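Local coordinates for Succinylglutamatedesuccinylase/aspartoacylase (Rhodobacter sphaeroides 2.4.1, PDB 3CDX) that probably hydrolyses carbon-nitrogen bonds of linear amides as a metal-dependent member of the succinylglutamate desuccinylase/aspartoacylase family, at the interface of chains A and B. Coordinates in Å, arbitrary orientation; residue numbers count along the deposited sequence, not the author numbering. Chains: chain A/B, Succinylglutamatedesuccinylase/aspartoacylase.

The interface of chains A and B. Residues chain A 220-224; chain B 218, 280-283.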
loop_
_atom_site.group_PDB
_atom_site.type_symbol
_atom_site.label_atom_id
_atom_site.label_comp_id
_atom_site.label_asym_id
_atom_site.label_seq_id
_atom_site.Cartn_x
_atom_site.Cartn_y
_atom_site.Cartn_z
ATOM N N ARG A 220 16.571 -17.750 -5.456
ATOM C CA ARG A 220 16.447 -19.196 -5.337
ATOM C C ARG A 220 17.444 -19.810 -4.347
ATOM O O ARG A 220 18.329 -19.105 -3.825
ATOM C CB ARG A 220 16.577 -19.851 -6.735
ATOM C CG ARG A 220 17.897 -19.554 -7.536
ATOM C CD ARG A 220 19.059 -20.443 -7.106
ATOM N NE ARG A 220 20.154 -20.589 -8.096
ATOM C CZ ARG A 220 21.256 -19.822 -8.134
ATOM N NH1 ARG A 220 21.443 -18.786 -7.257
ATOM N NH2 ARG A 220 22.163 -20.051 -9.073
ATOM N N VAL A 221 17.320 -21.132 -4.130
ATOM C CA VAL A 221 18.225 -21.891 -3.288
ATOM C C VAL A 221 19.277 -22.573 -4.188
ATOM O O VAL A 221 18.930 -23.320 -5.131
ATOM C CB VAL A 221 17.495 -22.949 -2.431
ATOM C CG1 VAL A 221 18.501 -23.809 -1.642
ATOM C CG2 VAL A 221 16.539 -22.296 -1.430
ATOM N N ASN A 222 20.552 -22.280 -3.912
ATOM C CA ASN A 222 21.671 -22.762 -4.749
ATOM C C ASN A 222 22.179 -24.054 -4.091
ATOM O O ASN A 222 22.644 -24.040 -2.943
ATOM C CB ASN A 222 22.769 -21.671 -4.833
ATOM C CG ASN A 222 23.945 -22.057 -5.738
ATOM O OD1 ASN A 222 24.461 -23.144 -5.633
ATOM N ND2 ASN A 222 24.367 -21.139 -6.632
ATOM N N ILE A 223 22.024 -25.170 -4.799
ATOM C CA ILE A 223 22.371 -26.486 -4.258
ATOM C C ILE A 223 23.858 -26.562 -3.853
ATOM O O ILE A 223 24.193 -27.111 -2.795
ATOM C CB ILE A 223 22.000 -27.594 -5.274
ATOM C CG1 ILE A 223 20.464 -27.715 -5.406
ATOM C CG2 ILE A 223 22.624 -28.923 -4.896
ATOM C CD1 ILE A 223 20.002 -28.636 -6.570
ATOM N N GLU A 224 24.738 -26.024 -4.705
ATOM C CA GLU A 224 26.179 -26.021 -4.431
ATOM C C GLU A 224 26.492 -25.089 -3.274
ATOM O O GLU A 224 27.378 -25.383 -2.468
ATOM C CB GLU A 224 26.963 -25.589 -5.668
ATOM C CG GLU A 224 27.252 -26.727 -6.600
ATOM C CD GLU A 224 28.234 -27.737 -5.982
ATOM O OE1 GLU A 224 27.748 -28.753 -5.401
ATOM O OE2 GLU A 224 29.469 -27.479 -6.056
ATOM N N TRP B 218 13.476 -17.901 -12.744
ATOM C CA TRP B 218 14.307 -17.514 -11.631
ATOM C C TRP B 218 14.463 -15.998 -11.607
ATOM O O TRP B 218 15.452 -15.475 -11.074
ATOM C CB TRP B 218 15.697 -18.210 -11.706
ATOM C CG TRP B 218 15.781 -19.544 -11.001
ATOM C CD1 TRP B 218 14.810 -20.128 -10.244
ATOM C CD2 TRP B 218 16.917 -20.423 -10.936
ATOM N NE1 TRP B 218 15.260 -21.300 -9.702
ATOM C CE2 TRP B 218 16.547 -21.516 -10.108
ATOM C CE3 TRP B 218 18.214 -20.388 -11.480
ATOM C CZ2 TRP B 218 17.424 -22.584 -9.816
ATOM C CZ3 TRP B 218 19.097 -21.447 -11.186
ATOM C CH2 TRP B 218 18.701 -22.524 -10.349
ATOM N N PRO B 280 15.916 -27.881 -2.699
ATOM C CA PRO B 280 15.813 -28.959 -3.688
ATOM C C PRO B 280 17.056 -29.862 -3.724
ATOM O O PRO B 280 18.159 -29.431 -3.331
ATOM C CB PRO B 280 15.757 -28.201 -5.017
ATOM C CG PRO B 280 16.611 -26.943 -4.762
ATOM C CD PRO B 280 16.309 -26.587 -3.312
ATOM N N THR B 281 16.886 -31.065 -4.276
ATOM C CA THR B 281 18.017 -31.965 -4.559
ATOM C C THR B 281 18.432 -31.890 -6.009
ATOM O O THR B 281 19.540 -32.305 -6.347
ATOM C CB THR B 281 17.643 -33.399 -4.268
ATOM O OG1 THR B 281 16.397 -33.677 -4.919
ATOM C CG2 THR B 281 17.436 -33.595 -2.765
ATOM N N HIS B 282 17.551 -31.372 -6.870
ATOM C CA HIS B 282 17.823 -31.299 -8.311
ATOM C C HIS B 282 17.359 -30.003 -8.951
ATOM O O HIS B 282 16.449 -29.335 -8.425
ATOM C CB HIS B 282 17.128 -32.446 -9.042
ATOM C CG HIS B 282 17.666 -33.803 -8.694
ATOM N ND1 HIS B 282 18.712 -34.389 -9.384
ATOM C CD2 HIS B 282 17.293 -34.693 -7.738
ATOM C CE1 HIS B 282 18.978 -35.572 -8.846
ATOM N NE2 HIS B 282 18.113 -35.791 -7.866
ATOM N N TYR B 283 17.941 -29.687 -10.109
ATOM C CA TYR B 283 17.515 -28.560 -10.906
ATOM C C TYR B 283 16.764 -29.034 -12.160
ATOM O O TYR B 283 16.830 -30.215 -12.532
ATOM C CB TYR B 283 18.738 -27.781 -11.377
ATOM C CG TYR B 283 19.535 -27.027 -10.337
ATOM C CD1 TYR B 283 18.915 -26.186 -9.424
ATOM C CD2 TYR B 283 20.939 -27.124 -10.310
ATOM C CE1 TYR B 283 19.671 -25.438 -8.490
ATOM C CE2 TYR B 283 21.699 -26.399 -9.384
ATOM C CZ TYR B 283 21.045 -25.568 -8.477
ATOM O OH TYR B 283 21.784 -24.845 -7.584
HETATM O O HOH W 1 24.316 -25.137 -7.771
#
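One face of the B:Trp218 indole is overlaid by the side chain of A:Arg220, while CE1 of the B:Tyr283 ring meets the indole at its edge, in plane. The arginine CG stands over the five-membered ring, 3.7 Å from its centroid, and NE lies over the six-membered ring at 3.6 Å from that centroid, a cation-pi contact. With CG lying between the backbone N and C (chi1 57°) and the chain bent at chi2, the arginine runs along the indole, yet the guanidinium is tilted 70° from the ring plane. An alanine in place of B:Trp218 would probably cost A:Arg220 both its apolar bed and its cation-pi partner, leaving the arginine less firmly placed. On the tyrosine, CD1 of A:Ile223 sits above the ring centre, 3.7 Å from the centroid, and the same branch packs against B:Pro280 and the B:Thr281-B:His282 backbone. At the ring tip, the phenol OH of B:Tyr283 accepts a hydrogen bond from A:Ile223 N (2.8 Å, 154° at H), so it takes up the N-H of the first residue of helix 223-239. The O of water 1, in the ring plane and 2.6 Å from B:Tyr283 OH, links it to A:Asn222 OD1 and A:Glu224 N. This patch, repeated by two-fold symmetry, fits the start of a helix in one subunit against a loop and an indole of the other and may contribute to pairing of the A and B subunits, although the structure alone does not show whether this is the biological assembly.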